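Zgc:56074 (Danio rerio, PDB 3E9D) probably hydrolyses fructose 2,6-bisphosphate, and fructose 1,6-bisphosphate as well, through a phosphohistidine intermediate, thereby restraining glycolysis. Local coordinates at residues A[50-56]-A[175-181]. Sequence-based numbering, arbitrary orientation.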
ATOM      1  N   HIS A  50      10.042   9.948   9.779  1.00 21.07           N
ATOM      2  CA  HIS A  50       8.930  10.850  10.057  1.00 20.93           C
ATOM      3  C   HIS A  50       7.864  10.704   8.973  1.00 20.50           C
ATOM      4  O   HIS A  50       8.063  11.091   7.814  1.00 20.83           O
ATOM      5  CB  HIS A  50       9.415  12.298  10.169  1.00 21.68           C
ATOM      6  CG  HIS A  50       8.335  13.284  10.493  1.00 23.20           C
ATOM      7  ND1 HIS A  50       8.392  14.603  10.091  1.00 25.31           N
ATOM      8  CD2 HIS A  50       7.170  13.148  11.173  1.00 25.93           C
ATOM      9  CE1 HIS A  50       7.310  15.237  10.510  1.00 26.42           C
ATOM     10  NE2 HIS A  50       6.552  14.378  11.170  1.00 26.98           N
ATOM     11  N   PHE A  51       6.739  10.113   9.347  1.00 19.82           N
ATOM     12  CA  PHE A  51       5.578  10.099   8.474  1.00 19.41           C
ATOM     13  C   PHE A  51       4.767  11.357   8.729  1.00 19.47           C
ATOM     14  O   PHE A  51       4.205  11.520   9.797  1.00 19.17           O
ATOM     15  CB  PHE A  51       4.756   8.829   8.699  1.00 19.50           C
ATOM     16  CG  PHE A  51       5.527   7.563   8.438  1.00 18.73           C
ATOM     17  CD1 PHE A  51       5.943   7.242   7.140  1.00 18.65           C
ATOM     18  CD2 PHE A  51       5.853   6.696   9.486  1.00 19.82           C
ATOM     19  CE1 PHE A  51       6.655   6.066   6.883  1.00 18.83           C
ATOM     20  CE2 PHE A  51       6.572   5.506   9.248  1.00 18.33           C
ATOM     21  CZ  PHE A  51       6.972   5.189   7.945  1.00 18.98           C
ATOM     22  N   THR A  52       4.755  12.263   7.748  1.00 19.58           N
ATOM     23  CA  THR A  52       3.980  13.510   7.823  1.00 19.07           C
ATOM     24  C   THR A  52       2.503  13.242   7.643  1.00 18.96           C
ATOM     25  O   THR A  52       1.659  14.039   8.040  1.00 19.05           O
ATOM     26  CB  THR A  52       4.434  14.509   6.727  1.00 20.00           C
ATOM     27  OG1 THR A  52       4.394  13.857   5.446  1.00 19.24           O
ATOM     28  CG2 THR A  52       5.874  15.000   6.990  1.00 19.55           C
ATOM     29  N   ASN A  53       2.170  12.116   7.035  1.00 18.78           N
ATOM     30  CA  ASN A  53       0.779  11.811   6.745  1.00 18.56           C
ATOM     31  C   ASN A  53       0.570  10.322   6.855  1.00 18.77           C
ATOM     32  O   ASN A  53       1.446   9.554   6.462  1.00 18.25           O
ATOM     33  CB  ASN A  53       0.440  12.239   5.315  1.00 19.28           C
ATOM     34  CG  ASN A  53       0.661  13.723   5.081  1.00 19.51           C
ATOM     35  OD1 ASN A  53       1.771  14.156   4.753  1.00 21.03           O
ATOM     36  ND2 ASN A  53      -0.387  14.509   5.279  1.00 21.29           N
ATOM     37  N   VAL A  54      -0.582   9.910   7.384  1.00 18.45           N
ATOM     38  CA  VAL A  54      -0.873   8.486   7.532  1.00 18.64           C
ATOM     39  C   VAL A  54      -2.321   8.175   7.083  1.00 19.05           C
ATOM     40  O   VAL A  54      -3.279   8.817   7.539  1.00 18.75           O
ATOM     41  CB  VAL A  54      -0.677   7.994   8.980  1.00 18.48           C
ATOM     42  CG1 VAL A  54      -1.050   6.501   9.091  1.00 19.05           C
ATOM     43  CG2 VAL A  54       0.750   8.222   9.472  1.00 18.12           C
ATOM     44  N   PHE A  55      -2.459   7.168   6.227  1.00 18.88           N
ATOM     45  CA  PHE A  55      -3.744   6.769   5.652  1.00 19.42           C
ATOM     46  C   PHE A  55      -3.927   5.276   5.872  1.00 19.56           C
ATOM     47  O   PHE A  55      -3.008   4.478   5.621  1.00 19.68           O
ATOM     48  CB  PHE A  55      -3.796   7.106   4.158  1.00 19.33           C
ATOM     49  CG  PHE A  55      -3.448   8.539   3.866  1.00 21.08           C
ATOM     50  CD1 PHE A  55      -4.388   9.535   4.058  1.00 23.43           C
ATOM     51  CD2 PHE A  55      -2.156   8.894   3.478  1.00 20.97           C
ATOM     52  CE1 PHE A  55      -4.063  10.878   3.844  1.00 25.58           C
ATOM     53  CE2 PHE A  55      -1.817  10.242   3.255  1.00 23.57           C
ATOM     54  CZ  PHE A  55      -2.774  11.231   3.439  1.00 22.24           C
ATOM     55  N   VAL A  56      -5.104   4.894   6.349  1.00 19.11           N
ATOM     56  CA  VAL A  56      -5.364   3.492   6.660  1.00 19.35           C
ATOM     57  C   VAL A  56      -6.746   3.139   6.175  1.00 19.90           C
ATOM     58  O   VAL A  56      -7.649   3.988   6.190  1.00 19.81           O
ATOM     59  CB  VAL A  56      -5.328   3.247   8.198  1.00 19.78           C
ATOM     60  CG1 VAL A  56      -5.221   1.760   8.492  1.00 18.72           C
ATOM     61  CG2 VAL A  56      -4.148   3.993   8.838  1.00 22.91           C
ATOM     62  N   PRO A 175      11.685  14.695   2.777  1.00 23.35           N
ATOM     63  CA  PRO A 175      11.051  14.919   4.081  1.00 22.64           C
ATOM     64  C   PRO A 175       9.536  14.684   4.092  1.00 22.08           C
ATOM     65  O   PRO A 175       8.991  14.293   5.128  1.00 22.34           O
ATOM     66  CB  PRO A 175      11.369  16.396   4.392  1.00 23.16           C
ATOM     67  CG  PRO A 175      11.700  17.031   3.068  1.00 22.60           C
ATOM     68  CD  PRO A 175      12.299  15.926   2.232  1.00 23.52           C
ATOM     69  N   VAL A 176       8.857  14.899   2.966  1.00 20.97           N
ATOM     70  CA  VAL A 176       7.415  14.656   2.906  1.00 19.74           C
ATOM     71  C   VAL A 176       7.164  13.162   2.646  1.00 19.07           C
ATOM     72  O   VAL A 176       7.636  12.598   1.662  1.00 19.06           O
ATOM     73  CB  VAL A 176       6.704  15.566   1.860  1.00 19.58           C
ATOM     74  CG1 VAL A 176       5.207  15.279   1.845  1.00 18.31           C
ATOM     75  CG2 VAL A 176       6.937  17.048   2.190  1.00 19.59           C
ATOM     76  N   HIS A 177       6.458  12.505   3.554  1.00 18.27           N
ATOM     77  CA  HIS A 177       6.449  11.035   3.559  1.00 17.16           C
ATOM     78  C   HIS A 177       5.147  10.512   4.129  1.00 17.66           C
ATOM     79  O   HIS A 177       4.866  10.691   5.328  1.00 17.05           O
ATOM     80  CB  HIS A 177       7.623  10.506   4.389  1.00 17.22           C
ATOM     81  CG  HIS A 177       7.953   9.062   4.133  1.00 15.44           C
ATOM     82  ND1 HIS A 177       9.238   8.575   4.212  1.00 17.19           N
ATOM     83  CD2 HIS A 177       7.171   8.003   3.804  1.00 17.07           C
ATOM     84  CE1 HIS A 177       9.240   7.280   3.935  1.00 18.61           C
ATOM     85  NE2 HIS A 177       7.998   6.908   3.682  1.00 17.21           N
ATOM     86  N   ALA A 178       4.351   9.882   3.261  1.00 17.47           N
ATOM     87  CA  ALA A 178       3.066   9.315   3.652  1.00 17.29           C
ATOM     88  C   ALA A 178       3.194   7.826   3.950  1.00 17.71           C
ATOM     89  O   ALA A 178       3.953   7.118   3.281  1.00 17.32           O
ATOM     90  CB  ALA A 178       2.029   9.543   2.554  1.00 17.53           C
ATOM     91  N   LEU A 179       2.446   7.361   4.954  1.00 17.98           N
ATOM     92  CA  LEU A 179       2.311   5.930   5.245  1.00 18.24           C
ATOM     93  C   LEU A 179       0.923   5.483   4.839  1.00 18.65           C
ATOM     94  O   LEU A 179      -0.053   6.171   5.113  1.00 19.11           O
ATOM     95  CB  LEU A 179       2.523   5.666   6.740  1.00 18.48           C
ATOM     96  CG  LEU A 179       2.299   4.243   7.278  1.00 18.28           C
ATOM     97  CD1 LEU A 179       3.353   3.300   6.661  1.00 18.48           C
ATOM     98  CD2 LEU A 179       2.410   4.249   8.829  1.00 17.49           C
ATOM     99  N   MET A 180       0.831   4.337   4.171  1.00 19.29           N
ATOM    100  CA  MET A 180      -0.447   3.801   3.734  1.00 19.73           C
ATOM    101  C   MET A 180      -0.497   2.382   4.282  1.00 18.98           C
ATOM    102  O   MET A 180       0.420   1.603   4.048  1.00 19.14           O
ATOM    103  CB  MET A 180      -0.539   3.826   2.193  1.00 19.79           C
ATOM    104  CG  MET A 180      -1.717   3.048   1.572  1.00 23.55           C
ATOM    105  SD  MET A 180      -1.591   2.960  -0.264  1.00 28.62           S
ATOM    106  CE  MET A 180      -2.287   1.333  -0.510  1.00 27.89           C
ATOM    107  N   VAL A 181      -1.563   2.045   5.012  1.00 18.25           N
ATOM    108  CA  VAL A 181      -1.708   0.687   5.564  1.00 17.67           C
ATOM    109  C   VAL A 181      -2.982   0.074   4.987  1.00 17.67           C
ATOM    110  O   VAL A 181      -4.063   0.637   5.132  1.00 17.05           O
ATOM    111  CB  VAL A 181      -1.664   0.659   7.123  1.00 17.46           C
ATOM    112  CG1 VAL A 181      -1.746  -0.790   7.654  1.00 17.03           C
ATOM    113  CG2 VAL A 181      -0.352   1.299   7.617  1.00 18.22           C
TER
HETATM  114  O   HOH W   1      10.096  12.306   6.502  1.00 21.76           O
HETATM  115  O   HOH W   2       9.577  15.476   7.678  1.00 35.42           O
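The T52 hydroxyl meets the backbone N of H177 just before strand 53-56. T52 CB lies near H177 O; a chi1 of 53° tucks OG1 back over its own main chain, where it accepts H177 N at 3.1 Å almost in line (166°) and gives its own proton to N53 OD1 at 2.7 Å; CG2, the other branch, rests 3.7 Å from P175 O. One hydroxyl thus stands in for a backbone carbonyl, and a valine here would probably leave the H177 N-H without this acceptor and take one partner from N53 OD1, which also bonds H147. Beyond it the strands run parallel in regular ladder fashion: L179 N to N53 O, F55 N to L179 O (2.8 Å) and V181 N to F55 O. F51 and H177 form a T-shaped pair, centroids 5.0 Å apart and planes at 86°: F51 presents its CD1-CE1 edge to one face of the imidazole, with CE1 3.6 Å from H177 NE2, while NE2 bonds to T7 of the neighbouring strand 2-10. L179 CB sits over a face of the F51 phenyl as a CH-pi contact, 4.1 Å from its centroid. V54 and L179 lie alongside each other on the side covered by helix 60-71; on the reverse, A178 CB meets the edge of the F55 ring under helix 125-146. In these adjacent parallel strands of the mixed central histidine phosphatase sheet, the T52 hydroxyl and two waters joining H50 to P175 hold one end, and backbone bonds with apolar side chains carry the pairing to V181, close to the catalytic H11.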